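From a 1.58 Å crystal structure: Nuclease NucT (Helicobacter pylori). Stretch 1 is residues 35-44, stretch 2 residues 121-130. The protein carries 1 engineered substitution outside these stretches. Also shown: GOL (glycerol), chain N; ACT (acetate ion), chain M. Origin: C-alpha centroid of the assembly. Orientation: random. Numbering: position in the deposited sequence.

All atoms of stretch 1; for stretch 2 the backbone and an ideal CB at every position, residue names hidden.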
ATOM      1  N   LYS A  35       3.782 -13.917   9.250  1.00 15.15           N
ATOM      2  CA  LYS A  35       4.284 -12.702   9.767  1.00 16.65           C
ATOM      3  C   LYS A  35       3.544 -11.548   9.143  1.00 15.93           C
ATOM      4  O   LYS A  35       3.509 -11.404   7.911  1.00 17.37           O
ATOM      5  CB  LYS A  35       5.786 -12.594   9.505  1.00 17.59           C
ATOM      6  CG  LYS A  35       6.658 -13.657  10.285  1.00 19.50           C
ATOM      7  CD  LYS A  35       8.126 -13.644   9.854  1.00 23.37           C
ATOM      8  CE  LYS A  35       8.900 -14.756  10.514  1.00 25.10           C
ATOM      9  NZ  LYS A  35       9.155 -14.361  11.930  1.00 28.93           N
ATOM     10  N   ILE A  36       2.932 -10.693   9.985  1.00 14.31           N
ATOM     11  CA  ILE A  36       2.040  -9.661   9.430  1.00 13.55           C
ATOM     12  C   ILE A  36       2.373  -8.340  10.051  1.00 11.99           C
ATOM     13  O   ILE A  36       2.624  -8.248  11.274  1.00 13.13           O
ATOM     14  CB  ILE A  36       0.567  -9.961   9.751  1.00 13.44           C
ATOM     15  CG1 ILE A  36       0.125 -11.235   9.060  1.00 14.17           C
ATOM     16  CG2 ILE A  36      -0.393  -8.789   9.454  1.00 14.47           C
ATOM     17  CD1 ILE A  36      -1.060 -12.011   9.690  1.00 16.33           C
ATOM     18  N   ALA A  37       2.452  -7.288   9.230  1.00 12.32           N
ATOM     19  CA  ALA A  37       2.446  -5.904   9.725  1.00 13.59           C
ATOM     20  C   ALA A  37       1.296  -5.198   9.081  1.00 13.79           C
ATOM     21  O   ALA A  37       1.228  -5.226   7.857  1.00 14.64           O
ATOM     22  CB  ALA A  37       3.734  -5.251   9.382  1.00 13.60           C
ATOM     23  N   ILE A  38       0.349  -4.684   9.868  1.00 13.96           N
ATOM     24  CA  ILE A  38      -0.879  -4.111   9.335  1.00 13.43           C
ATOM     25  C   ILE A  38      -1.267  -2.875  10.044  1.00 13.67           C
ATOM     26  O   ILE A  38      -1.339  -2.859  11.251  1.00 13.73           O
ATOM     27  CB  ILE A  38      -1.980  -5.184   9.377  1.00 13.59           C
ATOM     28  CG1 ILE A  38      -3.257  -4.754   8.632  1.00 13.59           C
ATOM     29  CG2 ILE A  38      -2.201  -5.749  10.774  1.00 13.35           C
ATOM     30  CD1 ILE A  38      -3.054  -4.557   7.154  1.00 14.05           C
ATOM     31  N   TYR A  39      -1.608  -1.823   9.270  1.00 13.39           N
ATOM     32  CA  TYR A  39      -2.081  -0.562   9.792  1.00 14.65           C
ATOM     33  C   TYR A  39      -3.437  -0.722  10.458  1.00 14.56           C
ATOM     34  O   TYR A  39      -3.576  -0.477  11.680  1.00 15.42           O
ATOM     35  CB  TYR A  39      -2.151   0.541   8.664  1.00 14.85           C
ATOM     36  CG  TYR A  39      -2.744   1.799   9.174  1.00 14.44           C
ATOM     37  CD1 TYR A  39      -1.967   2.695   9.933  1.00 13.52           C
ATOM     38  CD2 TYR A  39      -4.122   2.080   8.991  1.00 14.61           C
ATOM     39  CE1 TYR A  39      -2.519   3.834  10.456  1.00 15.11           C
ATOM     40  CE2 TYR A  39      -4.677   3.208   9.550  1.00 17.62           C
ATOM     41  CZ  TYR A  39      -3.839   4.058  10.322  1.00 16.21           C
ATOM     42  OH  TYR A  39      -4.313   5.250  10.861  1.00 20.99           O
ATOM     43  N   SER A  40      -4.474  -1.135   9.677  1.00 14.77           N
ATOM     44  CA  SER A  40      -5.811  -1.345  10.217  1.00 15.71           C
ATOM     45  C   SER A  40      -6.261  -2.748   9.823  1.00 15.79           C
ATOM     46  O   SER A  40      -6.114  -3.132   8.669  1.00 15.02           O
ATOM     47  CB  SER A  40      -6.805  -0.292   9.677  1.00 21.05           C
ATOM     48  OG  SER A  40      -8.160  -0.691   9.833  1.00 21.52           O
ATOM     49  N   PHE A  41      -6.831  -3.491  10.778  1.00 12.81           N
ATOM     50  CA  PHE A  41      -7.191  -4.852  10.575  1.00 12.93           C
ATOM     51  C   PHE A  41      -8.480  -5.091  11.392  1.00 15.81           C
ATOM     52  O   PHE A  41      -8.461  -5.333  12.589  1.00 17.09           O
ATOM     53  CB  PHE A  41      -6.034  -5.756  10.987  1.00 13.64           C
ATOM     54  CG  PHE A  41      -6.271  -7.218  10.898  1.00 13.58           C
ATOM     55  CD1 PHE A  41      -7.435  -7.786  10.316  1.00 13.83           C
ATOM     56  CD2 PHE A  41      -5.378  -8.074  11.503  1.00 13.70           C
ATOM     57  CE1 PHE A  41      -7.640  -9.154  10.285  1.00 15.46           C
ATOM     58  CE2 PHE A  41      -5.559  -9.465  11.518  1.00 15.23           C
ATOM     59  CZ  PHE A  41      -6.669 -10.031  10.828  1.00 15.28           C
ATOM     60  N   THR A  42      -9.588  -5.019  10.686  1.00 15.92           N
ATOM     61  CA  THR A  42     -10.913  -5.157  11.261  1.00 16.46           C
ATOM     62  C   THR A  42     -11.719  -6.312  10.638  1.00 20.07           C
ATOM     63  O   THR A  42     -12.744  -6.681  11.159  1.00 19.66           O
ATOM     64  CB  THR A  42     -11.702  -3.840  11.130  1.00 17.95           C
ATOM     65  OG1 THR A  42     -11.862  -3.573   9.729  1.00 17.25           O
ATOM     66  CG2 THR A  42     -11.034  -2.631  11.850  1.00 17.72           C
ATOM     67  N   HIS A  43     -11.245  -6.879   9.547  1.00 17.61           N
ATOM     68  CA  HIS A  43     -11.925  -7.893   8.774  1.00 16.90           C
ATOM     69  C   HIS A  43     -11.928  -9.211   9.512  1.00 19.67           C
ATOM     70  O   HIS A  43     -10.913  -9.977   9.533  1.00 18.70           O
ATOM     71  CB  HIS A  43     -11.218  -8.004   7.411  1.00 17.92           C
ATOM     72  CG  HIS A  43     -12.059  -8.662   6.383  1.00 20.67           C
ATOM     73  ND1 HIS A  43     -12.754  -9.828   6.614  1.00 23.88           N
ATOM     74  CD2 HIS A  43     -12.408  -8.254   5.147  1.00 19.46           C
ATOM     75  CE1 HIS A  43     -13.437 -10.147   5.514  1.00 22.68           C
ATOM     76  NE2 HIS A  43     -13.208  -9.231   4.599  1.00 20.91           N
ATOM     77  N   ARG A  44     -13.098  -9.552  10.057  1.00 20.67           N
ATOM     78  CA  ARG A  44     -13.248 -10.768  10.872  1.00 26.32           C
ATOM     79  C   ARG A  44     -13.003 -12.109  10.180  1.00 22.95           C
ATOM     80  O   ARG A  44     -12.618 -13.088  10.837  1.00 24.09           O
ATOM     81  CB  ARG A  44     -14.636 -10.758  11.581  1.00 29.96           C
ATOM     82  CG  ARG A  44     -14.650  -9.735  12.725  1.00 35.22           C
ATOM     83  CD  ARG A  44     -15.988  -9.574  13.456  1.00 41.15           C
ATOM     84  NE  ARG A  44     -16.261 -10.649  14.432  1.00 49.57           N
ATOM     85  CZ  ARG A  44     -17.192 -11.632  14.334  1.00 59.54           C
ATOM     86  NH1 ARG A  44     -18.010 -11.806  13.264  1.00 52.36           N
ATOM     87  NH2 ARG A  44     -17.287 -12.508  15.340  1.00 63.52           N
ATOM     88  N   UNK A 121      -1.823  -1.707  -1.026  1.00 14.20           N
ATOM     89  CA  UNK A 121      -2.471  -0.545  -0.413  1.00 13.88           C
ATOM     90  C   UNK A 121      -3.558  -0.899   0.538  1.00 14.58           C
ATOM     91  O   UNK A 121      -4.011  -0.008   1.243  1.00 16.19           O
ATOM     92  CB  UNK A 121      -3.046   0.374  -1.493  1.00 13.88           C
ATOM     93  N   UNK A 122      -3.995  -2.147   0.536  1.00 14.83           N
ATOM     94  CA  UNK A 122      -5.277  -2.454   1.168  1.00 13.92           C
ATOM     95  C   UNK A 122      -5.081  -2.746   2.688  1.00 13.97           C
ATOM     96  O   UNK A 122      -4.483  -3.719   3.020  1.00 13.66           O
ATOM     97  CB  UNK A 122      -5.930  -3.648   0.470  1.00 13.92           C
ATOM     98  N   UNK A 123      -5.792  -1.967   3.506  1.00 13.53           N
ATOM     99  CA  UNK A 123      -5.990  -2.323   4.890  1.00 13.27           C
ATOM    100  C   UNK A 123      -6.892  -3.531   4.957  1.00 13.13           C
ATOM    101  O   UNK A 123      -7.601  -3.878   3.954  1.00 14.90           O
ATOM    102  CB  UNK A 123      -6.574  -1.154   5.686  1.00 13.27           C
ATOM    103  N   UNK A 124      -6.820  -4.257   6.054  1.00 13.20           N
ATOM    104  CA  UNK A 124      -7.531  -5.551   6.204  1.00 14.23           C
ATOM    105  C   UNK A 124      -8.871  -5.265   6.847  1.00 14.99           C
ATOM    106  O   UNK A 124      -9.107  -5.528   8.003  1.00 14.10           O
ATOM    107  CB  UNK A 124      -6.731  -6.552   7.039  1.00 14.23           C
ATOM    108  N   UNK A 125      -9.744  -4.735   5.992  1.00 15.18           N
ATOM    109  CA  UNK A 125     -11.109  -4.271   6.361  1.00 17.43           C
ATOM    110  C   UNK A 125     -12.087  -4.698   5.279  1.00 19.07           C
ATOM    111  O   UNK A 125     -11.675  -4.868   4.119  1.00 18.58           O
ATOM    112  CB  UNK A 125     -11.153  -2.753   6.546  1.00 17.43           C
ATOM    113  N   UNK A 126     -13.363  -4.860   5.639  1.00 20.23           N
ATOM    114  CA  UNK A 126     -14.367  -5.042   4.621  1.00 22.01           C
ATOM    115  C   UNK A 126     -14.308  -3.843   3.653  1.00 21.22           C
ATOM    116  O   UNK A 126     -14.437  -4.064   2.433  1.00 27.58           O
ATOM    117  CB  UNK A 126     -15.755  -5.189   5.248  1.00 22.01           C
ATOM    118  N   UNK A 127     -14.071  -2.618   4.140  1.00 22.89           N
ATOM    119  CA  UNK A 127     -14.049  -1.394   3.320  1.00 23.74           C
ATOM    120  C   UNK A 127     -13.118  -1.535   2.178  1.00 26.66           C
ATOM    121  O   UNK A 127     -13.468  -1.265   1.036  1.00 22.22           O
ATOM    122  CB  UNK A 127     -13.651  -0.172   4.151  1.00 23.74           C
ATOM    123  N   UNK A 128     -11.929  -2.033   2.472  1.00 21.95           N
ATOM    124  CA  UNK A 128     -10.907  -2.235   1.434  1.00 22.26           C
ATOM    125  C   UNK A 128     -11.255  -3.351   0.393  1.00 18.87           C
ATOM    126  O   UNK A 128     -11.019  -3.228  -0.787  1.00 24.35           O
ATOM    127  CB  UNK A 128      -9.581  -2.578   2.115  1.00 22.26           C
ATOM    128  N   UNK A 129     -11.847  -4.455   0.828  1.00 19.13           N
ATOM    129  CA  UNK A 129     -12.136  -5.569   0.034  1.00 20.34           C
ATOM    130  C   UNK A 129     -13.536  -5.502  -0.631  1.00 22.15           C
ATOM    131  O   UNK A 129     -13.924  -6.404  -1.370  1.00 22.66           O
ATOM    132  CB  UNK A 129     -12.000  -6.825   0.898  1.00 20.34           C
ATOM    133  N   UNK A 130     -14.290  -4.449  -0.334  1.00 22.49           N
ATOM    134  CA  UNK A 130     -15.658  -4.333  -0.908  1.00 22.74           C
ATOM    135  C   UNK A 130     -15.868  -3.051  -1.646  1.00 23.40           C
ATOM    136  O   UNK A 130     -16.562  -3.099  -2.636  1.00 25.16           O
ATOM    137  CB  UNK A 130     -16.717  -4.444   0.190  1.00 22.74           C
TER
HETATM  138  C1  GOL N 202     -10.198   2.549   4.628  1.00 36.43           C
HETATM  139  O1  GOL N 202     -11.371   2.769   3.946  1.00 35.21           O
HETATM  140  C2  GOL N 202     -10.360   1.343   5.481  1.00 37.88           C
HETATM  141  O2  GOL N 202      -9.627   0.293   4.841  1.00 41.94           O
HETATM  142  C3  GOL N 202      -9.847   1.649   6.885  1.00 42.51           C
HETATM  143  O3  GOL N 202      -9.512   0.455   7.612  1.00 43.12           O
HETATM  144  C   ACT M 201      -2.340  -5.740   1.238  1.00 16.91           C
HETATM  145  O   ACT M 201      -2.356  -4.746   0.414  1.00 18.19           O
HETATM  146  OXT ACT M 201      -3.128  -5.782   2.198  1.00 18.20           O
HETATM  147  CH3 ACT M 201      -1.424  -6.917   1.086  1.00 15.55           C

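Position 121 has no atom of stretch 1 within 5.5 Å of its ideal CB, so this contact leaves the choice open; it is Ser 121. At 122 the CA-to-CB bond points away; small or large, polar or apolar would all be allowed by stretch 1. The residue is Ala 122.

At 123 the bond points toward stretch 1, with the ideal CB 3.6 Å from Ser 40 O, 5.1 Å from Ile 38 CD1 and 5.2 Å from Tyr 39 CD2. A small or medium side chain, polar or apolar, would suit. Asn 123 fills it: its OD1 lies 3.4 Å from Tyr 39 CB, at the edge of the tyrosine ring and near its plane.

Position 124 is bridged to Phe 41 (CA to CA, 4.4 Å): its N donates to Ser 40 O at 2.9 Å, and its O accepts from Thr 42 N at 2.8 Å and from His 43 N at 3.0 Å. The ideal CB points toward stretch 1, 3.6 Å from Phe 41 CD1 and 4.2 Å from Ile 38 CD1, and Ile 36 also faces this way. Such apolar surroundings suit a large aliphatic or aromatic side chain. Trp 124 has 160 Å² covered. Ile 38 CD1 sits 3.6 Å from the centroid of the Trp 124 five-membered ring, 13° off its normal, a CH-pi contact. The indole directs its edge at the face of Phe 41, with planes at 80°, while Trp 124 CH2 reaches Ile 36 CG2 at 3.7 Å.

At 125 the ideal CB is 3.4 Å from Thr 42 OG1, although the bond points away overall. Phi/psi of -138/154 just before a helix suits a capping Ser, Thr, Asp or Asn. Ser 125 OG accepts from the backbone N of 128 at 2.9 Å.

At 126 the bond runs sideways, and the ideal CB is 4.5 Å from His 43 CD2; a chain with methylenes could cover the imidazole. Lys 126 CG does so, 4.0 Å from the His 43 ring centroid, and its end leads away.

The ideal CBs of 127 (sideways) and 128 (toward) have no atom of stretch 1 within 5.5 Å, so a range of helix-compatible side chains would suit; they are Asn 127 and Ala 128. At 129 the bond points toward stretch 1, with the ideal CB 4.5 Å from His 43 CD2, so an apolar or aromatic group is plausible; Phe 129 CD2 approaches His 43 CD2 at 4.3 Å. At 130 the bond runs sideways and the ideal CB has nothing of stretch 1 within 5.5 Å, so many side chains would suit, a polar one among them. Glu 130 OE2 accepts from a water at 3.0 Å that also bonds His 43 NE2 at 3.0 Å.

Stretch 2 (121-130) SANWSKNAFE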
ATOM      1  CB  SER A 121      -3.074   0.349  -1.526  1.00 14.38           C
ATOM      2  OG  SER A 121      -4.061  -0.321  -2.329  1.00 14.82           O
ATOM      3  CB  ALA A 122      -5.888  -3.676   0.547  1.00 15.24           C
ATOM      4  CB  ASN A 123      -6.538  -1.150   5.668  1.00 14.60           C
ATOM      5  CG  ASN A 123      -5.480  -0.020   5.826  1.00 15.60           C
ATOM      6  OD1 ASN A 123      -4.308  -0.315   6.173  1.00 16.99           O
ATOM      7  ND2 ASN A 123      -5.880   1.253   5.647  1.00 18.38           N
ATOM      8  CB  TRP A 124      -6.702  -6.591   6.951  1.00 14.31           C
ATOM      9  CG  TRP A 124      -5.490  -7.082   6.201  1.00 13.94           C
ATOM     10  CD1 TRP A 124      -5.003  -6.561   5.063  1.00 14.08           C
ATOM     11  CD2 TRP A 124      -4.588  -8.072   6.604  1.00 13.46           C
ATOM     12  NE1 TRP A 124      -3.926  -7.289   4.668  1.00 14.22           N
ATOM     13  CE2 TRP A 124      -3.650  -8.208   5.619  1.00 13.37           C
ATOM     14  CE3 TRP A 124      -4.533  -8.951   7.734  1.00 13.52           C
ATOM     15  CZ2 TRP A 124      -2.597  -9.119   5.691  1.00 12.44           C
ATOM     16  CZ3 TRP A 124      -3.602  -9.899   7.758  1.00 14.29           C
ATOM     17  CH2 TRP A 124      -2.605  -9.968   6.770  1.00 14.74           C
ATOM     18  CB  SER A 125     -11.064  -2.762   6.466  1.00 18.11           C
ATOM     19  OG  SER A 125     -10.882  -2.113   5.221  1.00 17.74           O
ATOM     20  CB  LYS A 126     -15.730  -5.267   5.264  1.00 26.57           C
ATOM     21  CG  LYS A 126     -15.781  -6.641   5.938  1.00 33.09           C
ATOM     22  CD  LYS A 126     -17.093  -6.899   6.696  1.00 39.35           C
ATOM     23  CE  LYS A 126     -18.244  -7.248   5.785  1.00 42.76           C
ATOM     24  NZ  LYS A 126     -19.448  -6.576   6.342  1.00 49.89           N
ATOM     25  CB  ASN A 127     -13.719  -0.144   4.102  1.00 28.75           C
ATOM     26  CG  ASN A 127     -14.918   0.443   4.760  1.00 29.64           C
ATOM     27  OD1 ASN A 127     -16.029   0.270   4.275  1.00 43.01           O
ATOM     28  ND2 ASN A 127     -14.733   1.064   5.852  1.00 36.21           N
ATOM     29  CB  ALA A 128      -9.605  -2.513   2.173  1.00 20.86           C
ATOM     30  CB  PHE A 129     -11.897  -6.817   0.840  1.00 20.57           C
ATOM     31  CG  PHE A 129     -10.469  -7.161   0.978  1.00 19.81           C
ATOM     32  CD1 PHE A 129      -9.843  -7.728  -0.060  1.00 19.02           C
ATOM     33  CD2 PHE A 129      -9.726  -6.853   2.138  1.00 19.58           C
ATOM     34  CE1 PHE A 129      -8.555  -8.055  -0.013  1.00 18.38           C
ATOM     35  CE2 PHE A 129      -8.405  -7.187   2.206  1.00 21.12           C
ATOM     36  CZ  PHE A 129      -7.807  -7.788   1.148  1.00 20.26           C
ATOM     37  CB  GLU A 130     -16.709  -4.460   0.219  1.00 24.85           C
ATOM     38  CG  GLU A 130     -16.676  -5.839   0.854  1.00 25.32           C
ATOM     39  CD  GLU A 130     -17.616  -6.056   2.031  1.00 29.82           C
ATOM     40  OE1 GLU A 130     -18.496  -5.202   2.274  1.00 33.36           O
ATOM     41  OE2 GLU A 130     -17.462  -7.126   2.692  1.00 32.35           O
TER
HETATM   42  O   HOH W   1     -14.002  -4.726   8.429  1.00 22.88           O
HETATM   43  O   HOH W   2     -15.045  -8.833   2.272  1.00 31.66           O
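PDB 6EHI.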